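PDB 3BYQ: uncharacterized protein DUF1185 from Bordetella bronchiseptica RB50, which is of unknown function but adopts a variant of the Bacillus chorismate mutase fold and may play a part in amino-acid metabolism. Local coordinates for residues Asn40-Leu50 against Val86-His94; Ile77-Ile85 against Tyr128-Ile137. All coordinates share one frame; numbering follows the deposited sequence. Where two conformers were deposited one is given.

Interaction 1 of 2, residues Asn40-Leu50 against Val86-His94. With EDO (1,2-ethanediol), chain S.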
loop_
_atom_site.group_PDB
_atom_site.type_symbol
_atom_site.label_atom_id
_atom_site.label_comp_id
_atom_site.label_asym_id
_atom_site.label_seq_id
_atom_site.Cartn_x
_atom_site.Cartn_y
_atom_site.Cartn_z
ATOM N N ASN B 40 -7.864 16.335 16.257
ATOM C CA ASN B 40 -9.302 16.173 16.213
ATOM C C ASN B 40 -9.873 16.333 17.615
ATOM O O ASN B 40 -9.709 15.443 18.436
ATOM C CB ASN B 40 -9.686 14.781 15.692
ATOM C CG ASN B 40 -11.170 14.605 15.498
ATOM O OD1 ASN B 40 -11.955 15.435 15.927
ATOM N ND2 ASN B 40 -11.560 13.523 14.828
ATOM N N PRO B 41 -10.562 17.453 17.905
ATOM C CA PRO B 41 -11.082 17.617 19.273
ATOM C C PRO B 41 -12.217 16.664 19.676
ATOM O O PRO B 41 -12.605 16.653 20.859
ATOM C CB PRO B 41 -11.639 19.049 19.270
ATOM C CG PRO B 41 -11.137 19.679 18.076
ATOM C CD PRO B 41 -10.956 18.593 17.067
ATOM N N TYR B 42 -12.752 15.908 18.705
ATOM C CA TYR B 42 -13.886 14.980 18.919
ATOM C C TYR B 42 -13.580 13.503 18.758
ATOM O O TYR B 42 -14.491 12.661 18.805
ATOM C CB TYR B 42 -15.036 15.374 17.987
ATOM C CG TYR B 42 -15.315 16.839 18.135
ATOM C CD1 TYR B 42 -15.949 17.321 19.266
ATOM C CD2 TYR B 42 -14.895 17.753 17.178
ATOM C CE1 TYR B 42 -16.171 18.678 19.433
ATOM C CE2 TYR B 42 -15.106 19.092 17.337
ATOM C CZ TYR B 42 -15.740 19.553 18.478
ATOM O OH TYR B 42 -15.984 20.894 18.655
ATOM N N ALA B 43 -12.306 13.211 18.517
ATOM C CA ALA B 43 -11.863 11.819 18.306
ATOM C C ALA B 43 -12.248 11.016 19.504
ATOM O O ALA B 43 -12.022 11.441 20.661
ATOM C CB ALA B 43 -10.352 11.726 18.125
ATOM N N GLY B 44 -12.824 9.857 19.230
ATOM C CA GLY B 44 -13.166 8.919 20.278
ATOM C C GLY B 44 -14.492 9.030 20.970
ATOM O O GLY B 44 -14.771 8.297 21.927
ATOM N N ARG B 45 -15.292 9.991 20.537
ATOM C CA ARG B 45 -16.624 10.178 21.086
ATOM C C ARG B 45 -17.528 10.787 20.048
ATOM O O ARG B 45 -17.072 11.314 19.037
ATOM C CB ARG B 45 -16.617 11.037 22.341
ATOM C CG ARG B 45 -16.312 12.505 22.101
ATOM C CD ARG B 45 -16.311 13.316 23.413
ATOM N NE ARG B 45 -16.159 14.755 23.129
ATOM C CZ ARG B 45 -15.008 15.290 22.784
ATOM N NH1 ARG B 45 -13.942 14.544 22.722
ATOM N NH2 ARG B 45 -14.921 16.569 22.485
ATOM N N TYR B 46 -18.815 10.604 20.286
ATOM C CA TYR B 46 -19.841 11.164 19.430
ATOM C C TYR B 46 -20.271 12.526 19.922
ATOM O O TYR B 46 -20.846 12.658 20.998
ATOM C CB TYR B 46 -21.060 10.260 19.341
ATOM C CG TYR B 46 -22.112 10.840 18.428
ATOM C CD1 TYR B 46 -22.037 10.660 17.046
ATOM C CD2 TYR B 46 -23.171 11.577 18.946
ATOM C CE1 TYR B 46 -22.996 11.186 16.217
ATOM C CE2 TYR B 46 -24.136 12.117 18.111
ATOM C CZ TYR B 46 -24.024 11.921 16.744
ATOM O OH TYR B 46 -24.973 12.425 15.892
ATOM N N GLU B 47 -20.014 13.540 19.115
ATOM C CA GLU B 47 -20.421 14.900 19.439
ATOM C C GLU B 47 -21.557 15.351 18.517
ATOM O O GLU B 47 -21.367 15.466 17.299
ATOM C CB GLU B 47 -19.230 15.851 19.338
ATOM C CG GLU B 47 -19.613 17.333 19.445
ATOM C CD GLU B 47 -20.327 17.650 20.731
ATOM O OE1 GLU B 47 -19.724 17.427 21.799
ATOM O OE2 GLU B 47 -21.487 18.131 20.678
ATOM N N PRO B 48 -22.746 15.619 19.068
ATOM C CA PRO B 48 -23.811 15.998 18.160
ATOM C C PRO B 48 -23.649 17.326 17.489
ATOM O O PRO B 48 -24.163 17.510 16.412
ATOM C CB PRO B 48 -25.052 16.079 19.069
ATOM C CG PRO B 48 -24.580 15.966 20.425
ATOM C CD PRO B 48 -23.234 15.394 20.439
ATOM N N ASP B 49 -22.955 18.246 18.159
ATOM C CA ASP B 49 -22.772 19.623 17.686
ATOM C C ASP B 49 -21.363 19.955 17.186
ATOM O O ASP B 49 -20.442 20.340 17.918
ATOM C CB ASP B 49 -23.184 20.607 18.773
ATOM C CG ASP B 49 -23.175 22.048 18.293
ATOM O OD1 ASP B 49 -23.162 22.326 17.065
ATOM O OD2 ASP B 49 -23.237 22.915 19.179
ATOM N N LEU B 50 -21.244 19.842 15.866
ATOM C CA LEU B 50 -20.008 20.111 15.164
ATOM C C LEU B 50 -20.011 21.483 14.514
ATOM O O LEU B 50 -19.068 21.841 13.769
ATOM C CB LEU B 50 -19.799 19.064 14.090
ATOM C CG LEU B 50 -19.582 17.651 14.610
ATOM C CD1 LEU B 50 -19.510 16.623 13.469
ATOM C CD2 LEU B 50 -18.301 17.636 15.450
ATOM N N VAL B 86 -9.723 11.782 7.702
ATOM C CA VAL B 86 -9.926 11.755 9.135
ATOM C C VAL B 86 -9.229 10.521 9.675
ATOM O O VAL B 86 -9.244 9.468 9.055
ATOM C CB VAL B 86 -11.433 11.736 9.526
ATOM C CG1 VAL B 86 -11.626 11.793 11.052
ATOM C CG2 VAL B 86 -12.193 12.898 8.823
ATOM N N GLY B 87 -8.594 10.673 10.827
ATOM C CA GLY B 87 -7.932 9.553 11.471
ATOM C C GLY B 87 -8.895 8.520 11.978
ATOM O O GLY B 87 -10.120 8.802 12.161
ATOM N N VAL B 88 -8.367 7.330 12.263
ATOM C CA VAL B 88 -9.252 6.193 12.559
ATOM C C VAL B 88 -10.094 6.290 13.820
ATOM O O VAL B 88 -11.069 5.549 13.932
ATOM C CB VAL B 88 -8.570 4.806 12.545
ATOM C CG1 VAL B 88 -8.146 4.432 11.160
ATOM C CG2 VAL B 88 -7.445 4.707 13.551
ATOM N N ASP B 89 -9.717 7.165 14.751
ATOM C CA ASP B 89 -10.527 7.383 15.960
ATOM C C ASP B 89 -11.640 8.424 15.756
ATOM O O ASP B 89 -12.379 8.710 16.685
ATOM C CB ASP B 89 -9.659 7.743 17.175
ATOM C CG ASP B 89 -8.869 6.577 17.717
ATOM O OD1 ASP B 89 -8.927 5.443 17.161
ATOM O OD2 ASP B 89 -8.160 6.796 18.728
ATOM N N GLY B 90 -11.768 8.973 14.556
ATOM C CA GLY B 90 -12.790 9.945 14.242
ATOM C C GLY B 90 -13.910 9.326 13.448
ATOM O O GLY B 90 -14.098 8.108 13.453
ATOM N N GLU B 91 -14.671 10.186 12.785
ATOM C CA GLU B 91 -15.778 9.774 11.931
ATOM C C GLU B 91 -15.820 10.662 10.704
ATOM O O GLU B 91 -15.248 11.756 10.684
ATOM C CB GLU B 91 -17.121 9.801 12.653
ATOM C CG GLU B 91 -17.570 11.170 13.103
ATOM C CD GLU B 91 -18.955 11.132 13.753
ATOM O OE1 GLU B 91 -19.974 10.909 13.044
ATOM O OE2 GLU B 91 -19.028 11.341 14.994
HETATM N N MSE B 92 -16.550 10.197 9.700
HETATM C CA MSE B 92 -16.656 10.885 8.416
HETATM C C MSE B 92 -17.152 12.312 8.612
HETATM O O MSE B 92 -16.686 13.228 7.952
HETATM C CB MSE B 92 -17.623 10.137 7.484
HETATM C CG MSE B 92 -17.483 10.434 6.011
HETATM SE SE MSE B 92 -15.772 9.919 5.230
HETATM C CE MSE B 92 -16.441 9.400 3.461
ATOM N N GLU B 93 -18.087 12.469 9.537
ATOM C CA GLU B 93 -18.675 13.797 9.783
ATOM C C GLU B 93 -17.616 14.835 10.179
ATOM O O GLU B 93 -17.767 16.028 9.918
ATOM C CB GLU B 93 -19.815 13.728 10.796
ATOM C CG GLU B 93 -20.835 14.786 10.610
ATOM C CD GLU B 93 -21.676 14.563 9.383
ATOM O OE1 GLU B 93 -21.544 13.472 8.775
ATOM O OE2 GLU B 93 -22.493 15.454 9.051
ATOM N N HIS B 94 -16.513 14.387 10.779
ATOM C CA HIS B 94 -15.429 15.309 11.168
ATOM C C HIS B 94 -14.676 15.876 9.953
ATOM O O HIS B 94 -13.999 16.887 10.032
ATOM C CB HIS B 94 -14.426 14.632 12.094
ATOM C CG HIS B 94 -15.009 14.147 13.380
ATOM N ND1 HIS B 94 -14.451 13.100 14.087
ATOM C CD2 HIS B 94 -16.100 14.549 14.082
ATOM C CE1 HIS B 94 -15.181 12.880 15.172
ATOM N NE2 HIS B 94 -16.190 13.747 15.194
HETATM C C1 EDO S . -12.947 10.884 24.043
HETATM O O1 EDO S . -13.457 11.419 22.816
HETATM C C2 EDO S . -11.430 10.988 24.023
HETATM O O2 EDO S . -11.092 12.366 24.272
HETATM O O HOH W 1 -18.158 12.843 16.994
HETATM O O HOH W 2 -15.251 10.078 16.960
#
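Ala43 and Gly90 bring the two loops together, their CA atoms 4.6 Å apart. Residues 40-45 fold into two overlapping turns, type I from Asn40 to Ala43 and type II from Tyr42 to Arg45, set against the type I turn Gly87-Gly90. One backbone bond joins them, Gly44 N to Asp89 O at 2.8 Å, bent to 145° at the hydrogen. The His94 ring is sandwiched: Glu91 CG sits over the centre of one face and Asn40 OD1 over the opposite face, offset toward the rim, the amide turned 85° to the ring. Asn40 ND2 is 3.0 Å from His94 ND1. Tyr42 CB comes within 3.4 Å of His94 NE2, and Leu50 CD2 lies 4.0 Å from His94 CD2. A water bonded to His94 NE2 also gives protons to Arg45 O and Glu91 OE2 and accepts from Glu47 N. Leu50 CD1 packs on Glu93 CG, 3.6 Å away. At the interface, Arg177 of a second subunit salt-bridges Glu91 OE2 and its backbone N bonds to Glu93 OE2, while Arg173 of that subunit salt-bridges Glu93 OE1. Asn40 OD1 accepts from Tyr42 N at 2.9 Å, the signature of an Asx turn at the end of strand 29-39.

Interaction 2 of 2, residues Ile77-Ile85 against Tyr128-Ile137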
loop_
_atom_site.group_PDB
_atom_site.type_symbol
_atom_site.label_atom_id
_atom_site.label_comp_id
_atom_site.label_asym_id
_atom_site.label_seq_id
_atom_site.Cartn_x
_atom_site.Cartn_y
_atom_site.Cartn_z
ATOM N N ILE B 77 -5.476 30.603 -11.898
ATOM C CA ILE B 77 -6.318 29.541 -11.376
ATOM C C ILE B 77 -7.501 29.198 -12.267
ATOM O O ILE B 77 -8.348 30.046 -12.557
ATOM C CB ILE B 77 -6.854 29.887 -9.960
ATOM C CG1 ILE B 77 -5.737 30.397 -9.022
ATOM C CG2 ILE B 77 -7.645 28.704 -9.375
ATOM C CD1 ILE B 77 -4.533 29.507 -8.829
ATOM N N GLU B 78 -7.567 27.935 -12.660
ATOM C CA GLU B 78 -8.674 27.444 -13.452
ATOM C C GLU B 78 -9.405 26.249 -12.898
ATOM O O GLU B 78 -10.500 26.028 -13.296
ATOM C CB GLU B 78 -8.256 27.165 -14.891
ATOM C CG GLU B 78 -7.693 28.380 -15.609
ATOM C CD GLU B 78 -7.459 28.151 -17.102
ATOM O OE1 GLU B 78 -7.980 27.185 -17.705
ATOM O OE2 GLU B 78 -6.735 28.971 -17.672
ATOM N N VAL B 79 -8.799 25.476 -11.993
ATOM C CA VAL B 79 -9.466 24.303 -11.409
ATOM C C VAL B 79 -9.246 24.264 -9.894
ATOM O O VAL B 79 -8.295 24.840 -9.391
ATOM C CB VAL B 79 -8.981 22.959 -12.047
ATOM C CG1 VAL B 79 -9.286 22.911 -13.564
ATOM C CG2 VAL B 79 -7.494 22.686 -11.781
ATOM N N TYR B 80 -10.156 23.605 -9.190
ATOM C CA TYR B 80 -9.983 23.430 -7.739
ATOM C C TYR B 80 -10.706 22.193 -7.215
ATOM O O TYR B 80 -11.446 21.527 -7.939
ATOM C CB TYR B 80 -10.349 24.722 -6.924
ATOM C CG TYR B 80 -11.732 25.360 -7.105
ATOM C CD1 TYR B 80 -12.832 24.678 -7.649
ATOM C CD2 TYR B 80 -11.950 26.643 -6.638
ATOM C CE1 TYR B 80 -14.110 25.330 -7.779
ATOM C CE2 TYR B 80 -13.207 27.257 -6.711
ATOM C CZ TYR B 80 -14.270 26.615 -7.282
ATOM O OH TYR B 80 -15.463 27.335 -7.366
ATOM N N SER B 81 -10.423 21.916 -5.949
ATOM C CA SER B 81 -11.005 20.847 -5.193
ATOM C C SER B 81 -10.685 21.026 -3.730
ATOM O O SER B 81 -9.904 21.880 -3.320
ATOM C CB SER B 81 -10.501 19.481 -5.650
ATOM O OG SER B 81 -11.304 18.428 -5.102
ATOM N N LYS B 82 -11.269 20.136 -2.948
ATOM C CA LYS B 82 -11.068 20.146 -1.495
ATOM C C LYS B 82 -11.160 18.733 -1.015
ATOM O O LYS B 82 -11.857 17.916 -1.607
ATOM C CB LYS B 82 -12.113 21.018 -0.801
ATOM C CG LYS B 82 -13.565 20.548 -0.944
ATOM C CD LYS B 82 -14.604 21.654 -0.692
ATOM C CE LYS B 82 -15.984 21.166 -1.059
ATOM N NZ LYS B 82 -17.053 22.178 -1.016
ATOM N N ALA B 83 -10.477 18.433 0.075
ATOM C CA ALA B 83 -10.498 17.044 0.543
ATOM C C ALA B 83 -10.181 16.935 2.003
ATOM O O ALA B 83 -9.627 17.846 2.618
ATOM C CB ALA B 83 -9.515 16.206 -0.280
ATOM N N ALA B 84 -10.595 15.822 2.581
ATOM C CA ALA B 84 -10.339 15.558 4.008
ATOM C C ALA B 84 -10.053 14.091 4.270
ATOM O O ALA B 84 -10.688 13.233 3.708
ATOM C CB ALA B 84 -11.511 15.988 4.879
ATOM N N ILE B 85 -9.094 13.843 5.140
ATOM C CA ILE B 85 -8.779 12.499 5.601
ATOM C C ILE B 85 -8.803 12.550 7.135
ATOM O O ILE B 85 -7.967 13.216 7.777
ATOM C CB ILE B 85 -7.418 11.929 5.119
ATOM C CG1 ILE B 85 -7.251 12.166 3.627
ATOM C CG2 ILE B 85 -7.309 10.383 5.491
ATOM C CD1 ILE B 85 -5.936 11.757 3.041
ATOM N N TYR B 128 -2.466 7.246 4.405
ATOM C CA TYR B 128 -3.404 6.980 3.345
ATOM C C TYR B 128 -3.244 8.031 2.241
ATOM O O TYR B 128 -3.151 9.225 2.508
ATOM C CB TYR B 128 -4.841 7.006 3.880
ATOM C CG TYR B 128 -5.876 6.586 2.861
ATOM C CD1 TYR B 128 -5.919 5.273 2.450
ATOM C CD2 TYR B 128 -6.822 7.479 2.341
ATOM C CE1 TYR B 128 -6.865 4.844 1.548
ATOM C CE2 TYR B 128 -7.761 7.039 1.379
ATOM C CZ TYR B 128 -7.761 5.717 1.003
ATOM O OH TYR B 128 -8.641 5.167 0.067
ATOM N N ARG B 129 -3.215 7.546 1.004
ATOM C CA ARG B 129 -3.084 8.395 -0.193
ATOM C C ARG B 129 -4.421 8.439 -0.895
ATOM O O ARG B 129 -5.050 7.407 -1.041
ATOM C CB ARG B 129 -2.116 7.769 -1.183
ATOM C CG ARG B 129 -0.785 7.306 -0.665
ATOM C CD ARG B 129 0.074 8.410 -0.239
ATOM N NE ARG B 129 0.301 9.453 -1.235
ATOM C CZ ARG B 129 0.900 10.604 -0.962
ATOM N NH1 ARG B 129 1.383 10.831 0.254
ATOM N NH2 ARG B 129 1.039 11.521 -1.893
HETATM N N MSE B 130 -4.828 9.611 -1.369
HETATM C CA MSE B 130 -6.139 9.740 -1.996
HETATM C C MSE B 130 -6.120 10.624 -3.224
HETATM O O MSE B 130 -5.556 11.705 -3.192
HETATM C CB MSE B 130 -7.101 10.327 -0.923
HETATM C CG MSE B 130 -8.557 10.392 -1.258
HETATM SE SE MSE B 130 -9.608 10.812 0.314
HETATM C CE MSE B 130 -9.085 12.637 0.542
HETATM N N MSE B 131 -6.769 10.157 -4.292
HETATM C CA MSE B 131 -6.900 10.932 -5.536
HETATM C C MSE B 131 -7.967 11.963 -5.321
HETATM O O MSE B 131 -9.084 11.629 -4.912
HETATM C CB MSE B 131 -7.358 10.085 -6.736
HETATM C CG MSE B 131 -6.457 8.982 -7.148
HETATM SE SE MSE B 131 -4.714 9.553 -7.656
HETATM C CE MSE B 131 -5.104 10.719 -9.136
ATOM N N VAL B 132 -7.631 13.211 -5.603
ATOM C CA VAL B 132 -8.579 14.329 -5.424
ATOM C C VAL B 132 -9.003 14.889 -6.767
ATOM O O VAL B 132 -8.169 15.349 -7.546
ATOM C CB VAL B 132 -7.969 15.471 -4.550
ATOM C CG1 VAL B 132 -9.035 16.603 -4.327
ATOM C CG2 VAL B 132 -7.485 14.893 -3.219
ATOM N N PRO B 133 -10.286 14.860 -7.059
ATOM C CA PRO B 133 -10.680 15.284 -8.390
ATOM C C PRO B 133 -10.898 16.768 -8.449
ATOM O O PRO B 133 -11.387 17.361 -7.492
ATOM C CB PRO B 133 -12.018 14.577 -8.577
ATOM C CG PRO B 133 -12.569 14.525 -7.212
ATOM C CD PRO B 133 -11.421 14.253 -6.325
ATOM N N VAL B 134 -10.545 17.358 -9.587
ATOM C CA VAL B 134 -10.744 18.780 -9.803
ATOM C C VAL B 134 -11.585 19.065 -11.026
ATOM O O VAL B 134 -11.739 18.236 -11.944
ATOM C CB VAL B 134 -9.393 19.574 -9.973
ATOM C CG1 VAL B 134 -8.482 19.360 -8.792
ATOM C CG2 VAL B 134 -8.637 19.200 -11.286
ATOM N N HIS B 135 -12.200 20.237 -11.015
ATOM C CA HIS B 135 -12.898 20.708 -12.198
ATOM C C HIS B 135 -12.806 22.220 -12.331
ATOM O O HIS B 135 -12.252 22.914 -11.448
ATOM C CB HIS B 135 -14.299 20.141 -12.346
ATOM C CG HIS B 135 -15.285 20.583 -11.320
ATOM N ND1 HIS B 135 -16.091 19.684 -10.654
ATOM C CD2 HIS B 135 -15.686 21.820 -10.924
ATOM C CE1 HIS B 135 -16.922 20.349 -9.865
ATOM N NE2 HIS B 135 -16.696 21.643 -10.001
ATOM N N TYR B 136 -13.286 22.698 -13.477
ATOM C CA TYR B 136 -13.201 24.145 -13.817
ATOM C C TYR B 136 -13.990 24.999 -12.855
ATOM O O TYR B 136 -15.179 24.759 -12.571
ATOM C CB TYR B 136 -13.680 24.356 -15.246
ATOM C CG TYR B 136 -13.535 25.735 -15.833
ATOM C CD1 TYR B 136 -12.330 26.390 -15.840
ATOM C CD2 TYR B 136 -14.596 26.311 -16.489
ATOM C CE1 TYR B 136 -12.214 27.637 -16.442
ATOM C CE2 TYR B 136 -14.495 27.531 -17.100
ATOM C CZ TYR B 136 -13.296 28.193 -17.084
ATOM O OH TYR B 136 -13.158 29.435 -17.670
ATOM N N ILE B 137 -13.352 26.094 -12.445
ATOM C CA ILE B 137 -13.920 26.943 -11.375
ATOM C C ILE B 137 -15.146 27.746 -11.802
ATOM O O ILE B 137 -15.906 28.192 -10.944
ATOM C CB ILE B 137 -12.867 27.886 -10.740
ATOM C CG1 ILE B 137 -12.399 28.994 -11.653
ATOM C CG2 ILE B 137 -11.656 27.042 -10.143
ATOM C CD1 ILE B 137 -11.530 30.005 -10.883
#
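Tyr80 and His135 form the antiparallel hydrogen-bonded pair that joins strands 79-85 and 130-136. Tyr80 N gives its proton to His135 O at 3.2 Å, in the carbonyl plane, while the return bond from His135 N to Tyr80 O is weak. Beside this pair, Ile137 N reaches Glu78 O at 3.0 Å from above the carbonyl plane, and Tyr136 CA adds a C-H contact to the same oxygen. Farther along, the strands splay, their axes at 142°, and a side chain takes over: with OG anti to the backbone N (chi1 -167°), the Ser81 hydroxyl donates to Pro133 O at 2.6 Å. Pro133, lacking an N-H, cannot repeat the bond His135 N makes; Ser81 OG has a second, weak partner in Pro118 O. On its other edge strand 79-86 pairs with strand 161-169, where Glu78 and Val79 both face Gly169 in a classic beta bulge, within the mixed sheet of this chorismate mutase-like fold. The polar ends are satisfied outside the pair: Tyr80 OH by Ala115 O, His135 NE2 by Met116 O, and Glu78 OE1 by His145 and Lys183. Over the Tyr80 ring, Ile137 CG2 stands 3.4 Å from the centroid and 9° off the normal, a CH-pi contact. Where the strands diverge, apolar groups bridge them. The selenomethionine Met130, bent at its last torsion, puts CE 3.6 Å from Ile85 CG1, the two chains meeting tip to tip, and CE also touches Ala83 CB at 3.7 Å.

The two contacts lie about 22 Å apart, centre to centre, and share one strand: 79-86 carries Ile77-Ile85 of interaction 2 and runs unbroken into the Val86-His94 loop of interaction 1 at the interface. Along the chain the segments alternate, 40-50, 77-85, 86-94, 128-137, with helix 51-72 between the first two. Interaction 2 is central, inside the mixed sheet, whereas interaction 1 lies about 20 Å from the chain centre, where strand 79-86 gives way to helix 93-96. Strand 161-169 touches both, through Ile162 at one and Gly169 at the other. Each meets the second subunit, interaction 1 through Glu91 and Glu93, interaction 2 through Tyr128, Met130 and Pro133.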